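Local coordinates for peroxiredoxin 6 (Arenicola marina, PDB 2V2G), which probably reduces hydrogen peroxide and organic hydroperoxides to water and alcohols as a thiol-specific peroxidase of the Prx6 subfamily, at residues Arg158-Ala172 with Asp176-Val189. The protein carries 1 engineered substitution. Numbering follows the deposited sequence.
Sequences RVIDSLQLTAQKKVA and DWQPGDRCMVVPGV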
loop_
_atom_site.group_PDB
_atom_site.type_symbol
_atom_site.label_atom_id
_atom_site.label_comp_id
_atom_site.label_asym_id
_atom_site.label_seq_id
_atom_site.Cartn_x
_atom_site.Cartn_y
_atom_site.Cartn_z
ATOM N N ARG A 158 5.362 -6.731 -7.545
ATOM C CA ARG A 158 4.262 -7.736 -7.688
ATOM C C ARG A 158 3.004 -7.074 -8.221
ATOM O O ARG A 158 2.331 -7.587 -9.123
ATOM C CB ARG A 158 3.985 -8.450 -6.347
ATOM C CG ARG A 158 3.031 -9.643 -6.345
ATOM C CD ARG A 158 2.725 -10.111 -4.961
ATOM N NE ARG A 158 1.739 -9.224 -4.354
ATOM C CZ ARG A 158 0.442 -9.252 -4.591
ATOM N NH1 ARG A 158 -0.124 -10.166 -5.381
ATOM N NH2 ARG A 158 -0.318 -8.312 -4.045
ATOM N N VAL A 159 2.622 -5.938 -7.620
ATOM C CA VAL A 159 1.427 -5.237 -8.071
ATOM C C VAL A 159 1.577 -4.646 -9.456
ATOM O O VAL A 159 0.593 -4.624 -10.174
ATOM C CB VAL A 159 0.873 -4.259 -7.043
ATOM C CG1 VAL A 159 0.569 -4.983 -5.716
ATOM C CG2 VAL A 159 1.798 -3.076 -6.791
ATOM N N ILE A 160 2.757 -4.194 -9.836
ATOM C CA ILE A 160 2.988 -3.783 -11.230
ATOM C C ILE A 160 2.663 -4.922 -12.182
ATOM O O ILE A 160 1.935 -4.739 -13.170
ATOM C CB ILE A 160 4.430 -3.230 -11.512
ATOM C CG1 ILE A 160 4.562 -1.858 -10.797
ATOM C CG2 ILE A 160 4.692 -3.186 -13.049
ATOM C CD1 ILE A 160 6.025 -1.399 -10.642
ATOM N N ASP A 161 3.157 -6.123 -11.875
ATOM C CA ASP A 161 2.850 -7.321 -12.715
ATOM C C ASP A 161 1.352 -7.548 -12.811
ATOM O O ASP A 161 0.800 -7.823 -13.883
ATOM C CB ASP A 161 3.597 -8.537 -12.182
ATOM C CG ASP A 161 5.092 -8.406 -12.361
ATOM O OD1 ASP A 161 5.534 -7.632 -13.250
ATOM O OD2 ASP A 161 5.877 -9.099 -11.692
ATOM N N SER A 162 0.668 -7.419 -11.688
ATOM C CA SER A 162 -0.824 -7.600 -11.671
ATOM C C SER A 162 -1.479 -6.533 -12.506
ATOM O O SER A 162 -2.334 -6.812 -13.369
ATOM C CB SER A 162 -1.366 -7.574 -10.262
ATOM O OG SER A 162 -2.790 -7.555 -10.261
ATOM N N LEU A 163 -1.064 -5.290 -12.316
ATOM C CA LEU A 163 -1.725 -4.167 -13.019
ATOM C C LEU A 163 -1.512 -4.305 -14.546
ATOM O O LEU A 163 -2.394 -3.957 -15.305
ATOM C CB LEU A 163 -1.192 -2.819 -12.529
ATOM C CG LEU A 163 -1.545 -2.453 -11.095
ATOM C CD1 LEU A 163 -0.548 -1.364 -10.653
ATOM C CD2 LEU A 163 -3.009 -2.020 -10.975
ATOM N N GLN A 164 -0.302 -4.662 -14.967
ATOM C CA GLN A 164 0.008 -4.704 -16.408
ATOM C C GLN A 164 -0.746 -5.874 -17.045
ATOM O O GLN A 164 -1.267 -5.740 -18.165
ATOM C CB GLN A 164 1.494 -4.783 -16.633
ATOM C CG GLN A 164 2.205 -3.523 -16.219
ATOM C CD GLN A 164 3.665 -3.536 -16.554
ATOM O OE1 GLN A 164 4.322 -4.581 -16.550
ATOM N NE2 GLN A 164 4.214 -2.373 -16.844
ATOM N N LEU A 165 -0.847 -6.977 -16.314
ATOM C CA LEU A 165 -1.627 -8.149 -16.834
ATOM C C LEU A 165 -3.128 -7.860 -16.948
ATOM O O LEU A 165 -3.774 -8.114 -17.976
ATOM C CB LEU A 165 -1.402 -9.331 -15.886
ATOM C CG LEU A 165 -2.267 -10.560 -16.136
ATOM C CD1 LEU A 165 -1.928 -11.200 -17.531
ATOM C CD2 LEU A 165 -2.182 -11.559 -14.958
ATOM N N THR A 166 -3.713 -7.297 -15.869
ATOM C CA THR A 166 -5.139 -7.107 -15.831
ATOM C C THR A 166 -5.594 -5.938 -16.683
ATOM O O THR A 166 -6.794 -5.781 -16.906
ATOM C CB THR A 166 -5.590 -6.932 -14.342
ATOM O OG1 THR A 166 -4.941 -5.734 -13.813
ATOM C CG2 THR A 166 -5.249 -8.198 -13.507
ATOM N N ALA A 167 -4.670 -5.051 -17.100
ATOM C CA ALA A 167 -4.946 -4.046 -18.145
ATOM C C ALA A 167 -5.238 -4.675 -19.488
ATOM O O ALA A 167 -5.944 -4.080 -20.290
ATOM C CB ALA A 167 -3.766 -3.106 -18.288
ATOM N N GLN A 168 -4.615 -5.816 -19.750
ATOM C CA GLN A 168 -4.659 -6.469 -21.063
ATOM C C GLN A 168 -5.655 -7.631 -21.169
ATOM O O GLN A 168 -6.162 -7.908 -22.273
ATOM C CB GLN A 168 -3.284 -7.037 -21.373
ATOM C CG GLN A 168 -2.161 -6.072 -21.531
ATOM C CD GLN A 168 -0.851 -6.848 -21.776
ATOM O OE1 GLN A 168 -0.615 -7.328 -22.896
ATOM N NE2 GLN A 168 -0.055 -7.043 -20.727
ATOM N N LYS A 169 -5.877 -8.336 -20.068
ATOM C CA LYS A 169 -6.663 -9.582 -20.056
ATOM C C LYS A 169 -7.823 -9.520 -19.050
ATOM O O LYS A 169 -7.728 -8.852 -18.028
ATOM C CB LYS A 169 -5.719 -10.764 -19.768
ATOM C CG LYS A 169 -4.485 -10.843 -20.716
ATOM C CD LYS A 169 -4.903 -11.288 -22.059
ATOM C CE LYS A 169 -3.712 -11.306 -23.017
ATOM N NZ LYS A 169 -4.104 -11.763 -24.340
ATOM N N LYS A 170 -8.894 -10.279 -19.313
ATOM C CA LYS A 170 -10.146 -10.262 -18.497
ATOM C C LYS A 170 -10.030 -11.156 -17.264
ATOM O O LYS A 170 -10.861 -12.016 -16.964
ATOM C CB LYS A 170 -11.335 -10.655 -19.364
ATOM C CG LYS A 170 -11.520 -9.693 -20.535
ATOM C CD LYS A 170 -12.711 -10.064 -21.329
ATOM C CE LYS A 170 -13.017 -8.958 -22.346
ATOM N NZ LYS A 170 -14.100 -9.322 -23.286
ATOM N N VAL A 171 -8.979 -10.857 -16.534
ATOM C CA VAL A 171 -8.677 -11.597 -15.312
ATOM C C VAL A 171 -8.410 -10.603 -14.181
ATOM O O VAL A 171 -8.162 -9.456 -14.424
ATOM C CB VAL A 171 -7.477 -12.586 -15.423
ATOM C CG1 VAL A 171 -7.787 -13.658 -16.499
ATOM C CG2 VAL A 171 -6.108 -11.820 -15.734
ATOM N N ALA A 172 -8.405 -11.123 -12.963
ATOM C CA ALA A 172 -7.981 -10.345 -11.771
ATOM C C ALA A 172 -7.115 -11.283 -10.958
ATOM O O ALA A 172 -7.299 -12.480 -10.966
ATOM C CB ALA A 172 -9.186 -9.841 -10.962
ATOM N N ASP A 176 -2.405 -12.738 -2.640
ATOM C CA ASP A 176 -1.056 -13.306 -2.613
ATOM C C ASP A 176 -0.555 -13.897 -3.938
ATOM O O ASP A 176 0.440 -14.642 -3.976
ATOM C CB ASP A 176 -0.957 -14.353 -1.508
ATOM C CG ASP A 176 -1.225 -13.757 -0.139
ATOM O OD1 ASP A 176 -0.690 -12.706 0.226
ATOM O OD2 ASP A 176 -2.046 -14.356 0.529
ATOM N N TRP A 177 -1.215 -13.536 -5.032
ATOM C CA TRP A 177 -0.769 -13.998 -6.362
ATOM C C TRP A 177 0.657 -13.614 -6.665
ATOM O O TRP A 177 1.084 -12.491 -6.400
ATOM C CB TRP A 177 -1.696 -13.424 -7.399
ATOM C CG TRP A 177 -1.290 -13.598 -8.844
ATOM C CD1 TRP A 177 -1.648 -14.602 -9.702
ATOM C CD2 TRP A 177 -0.523 -12.661 -9.615
ATOM N NE1 TRP A 177 -1.143 -14.346 -10.948
ATOM C CE2 TRP A 177 -0.443 -13.170 -10.919
ATOM C CE3 TRP A 177 0.097 -11.416 -9.324
ATOM C CZ2 TRP A 177 0.222 -12.476 -11.943
ATOM C CZ3 TRP A 177 0.715 -10.745 -10.313
ATOM C CH2 TRP A 177 0.801 -11.293 -11.601
ATOM N N GLN A 178 1.387 -14.552 -7.262
ATOM C CA GLN A 178 2.683 -14.257 -7.875
ATOM C C GLN A 178 2.629 -14.533 -9.370
ATOM O O GLN A 178 1.881 -15.447 -9.813
ATOM C CB GLN A 178 3.798 -15.096 -7.271
ATOM C CG GLN A 178 4.063 -14.853 -5.758
ATOM C CD GLN A 178 4.733 -13.513 -5.491
ATOM O OE1 GLN A 178 4.578 -12.960 -4.408
ATOM N NE2 GLN A 178 5.448 -12.962 -6.480
ATOM N N PRO A 179 3.389 -13.738 -10.162
ATOM C CA PRO A 179 3.399 -13.989 -11.584
ATOM C C PRO A 179 3.603 -15.478 -11.923
ATOM O O PRO A 179 4.495 -16.174 -11.360
ATOM C CB PRO A 179 4.582 -13.145 -12.085
ATOM C CG PRO A 179 4.681 -12.040 -11.147
ATOM C CD PRO A 179 4.204 -12.564 -9.794
ATOM N N GLY A 180 2.757 -15.992 -12.828
ATOM C CA GLY A 180 2.774 -17.364 -13.239
ATOM C C GLY A 180 1.705 -18.197 -12.542
ATOM O O GLY A 180 1.321 -19.246 -13.050
ATOM N N ASP A 181 1.157 -17.672 -11.423
ATOM C CA ASP A 181 0.100 -18.379 -10.650
ATOM C C ASP A 181 -1.233 -18.253 -11.368
ATOM O O ASP A 181 -1.460 -17.278 -12.081
ATOM C CB ASP A 181 -0.060 -17.775 -9.225
ATOM C CG ASP A 181 1.130 -18.109 -8.283
ATOM O OD1 ASP A 181 1.950 -18.993 -8.646
ATOM O OD2 ASP A 181 1.227 -17.449 -7.199
ATOM N N ARG A 182 -2.168 -19.147 -11.094
ATOM C CA ARG A 182 -3.502 -18.986 -11.668
ATOM C C ARG A 182 -4.209 -17.654 -11.242
ATOM O O ARG A 182 -3.957 -17.133 -10.149
ATOM C CB ARG A 182 -4.378 -20.178 -11.325
ATOM C CG ARG A 182 -4.621 -20.322 -9.872
ATOM C CD ARG A 182 -5.282 -21.610 -9.523
ATOM N NE ARG A 182 -5.452 -21.655 -8.069
ATOM C CZ ARG A 182 -6.084 -22.633 -7.438
ATOM N NH1 ARG A 182 -6.673 -23.595 -8.142
ATOM N NH2 ARG A 182 -6.125 -22.638 -6.110
ATOM N N CYS A 183 -5.004 -17.104 -12.160
ATOM C CA CYS A 183 -5.752 -15.890 -11.971
ATOM C C CYS A 183 -7.248 -16.213 -11.850
ATOM O O CYS A 183 -7.663 -17.374 -12.106
ATOM C CB CYS A 183 -5.504 -14.966 -13.179
ATOM S SG CYS A 183 -3.799 -14.474 -13.323
ATOM N N MET A 184 -8.044 -15.202 -11.517
ATOM C CA MET A 184 -9.467 -15.339 -11.542
ATOM C C MET A 184 -10.050 -14.720 -12.769
ATOM O O MET A 184 -9.637 -13.650 -13.189
ATOM C CB MET A 184 -10.102 -14.695 -10.293
ATOM C CG MET A 184 -9.413 -14.971 -9.015
ATOM S SD MET A 184 -9.144 -16.696 -8.615
ATOM C CE MET A 184 -10.747 -17.286 -8.722
ATOM N N VAL A 185 -11.037 -15.392 -13.357
ATOM C CA VAL A 185 -11.800 -14.832 -14.486
ATOM C C VAL A 185 -12.763 -13.788 -13.877
ATOM O O VAL A 185 -13.434 -14.069 -12.897
ATOM C CB VAL A 185 -12.591 -15.891 -15.217
ATOM C CG1 VAL A 185 -13.405 -15.262 -16.352
ATOM C CG2 VAL A 185 -11.620 -16.923 -15.822
ATOM N N VAL A 186 -12.797 -12.605 -14.459
ATOM C CA VAL A 186 -13.604 -11.509 -13.904
ATOM C C VAL A 186 -15.086 -11.848 -14.077
ATOM O O VAL A 186 -15.472 -12.509 -15.049
ATOM C CB VAL A 186 -13.200 -10.139 -14.509
ATOM C CG1 VAL A 186 -11.729 -9.811 -14.174
ATOM C CG2 VAL A 186 -13.522 -10.129 -16.039
ATOM N N PRO A 187 -15.961 -11.381 -13.146
ATOM C CA PRO A 187 -17.401 -11.691 -13.243
ATOM C C PRO A 187 -18.067 -11.347 -14.596
ATOM O O PRO A 187 -18.989 -12.074 -15.037
ATOM C CB PRO A 187 -17.999 -10.813 -12.137
ATOM C CG PRO A 187 -16.907 -10.658 -11.168
ATOM C CD PRO A 187 -15.664 -10.580 -11.936
ATOM N N GLY A 188 -17.603 -10.276 -15.250
ATOM C CA GLY A 188 -18.200 -9.812 -16.494
ATOM C C GLY A 188 -18.115 -10.735 -17.713
ATOM O O GLY A 188 -18.813 -10.524 -18.724
ATOM N N VAL A 189 -17.249 -11.746 -17.639
ATOM C CA VAL A 189 -17.061 -12.699 -18.734
ATOM C C VAL A 189 -18.123 -13.796 -18.644
ATOM O O VAL A 189 -18.176 -14.574 -17.696
ATOM C CB VAL A 189 -15.624 -13.312 -18.689
ATOM C CG1 VAL A 189 -15.401 -14.348 -19.822
ATOM C CG2 VAL A 189 -14.584 -12.196 -18.750
#
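Val-171 and Ala-172 pair with Val-185 and Met-184 in a short antiparallel beta hairpin, which shows how a hairpin is closed by backbone bonds while its connecting loop is held to the preceding helix by side chains. In this Prx6-subfamily peroxiredoxin the loop and strand 183-185 fold back on helix 153-168, whose other side, through Ile-160 and Leu-163, packs on the sheet of the thioredoxin-like domain.

Three backbone bonds fix the hairpin. Ala-172 N gives to Met-184 O (2.8 Å) and Met-184 N returns to Ala-172 O (2.9 Å), while Val-186 N reaches Lys-170 O at 3.2 Å. Strand 214-216 continues the sheet beyond 183-185.

Side-chain packing joins helix and loop. Leu-165 CD2 bridges Cys-183 SG (3.7 Å) and the benzo side of Trp-177, at CZ2; Val-171 CB also meets Cys-183 CB. CG anti to the backbone N (chi1 171°) directs the six-membered ring of the indole at the helix, where van der Waals approaches set CZ3 3.6 Å from Ser-162 N and Arg-158 O at the ring edge, in plane. Pro-179 CG rests 3.2 Å from Asp-161 OD2, a carboxylate whose other oxygen is salt-bridged to Arg-62.

The polar link is made by Arg-158, whose NE pairs with Glu-155 and NH2 with Gly-150 O of the second subunit. The chain bends at chi3 (78°), bringing NH1 2.8 Å from Trp-177 O, on a carbonyl lone pair and nearly in the guanidinium plane. A leucine here would probably leave Trp-177 O without this donor, Glu-155 without its mate and the neighbouring Gly-150 O without its bond. Beside it, Gln-178 OE1 lies 3.4 Å from Arg-158 CD.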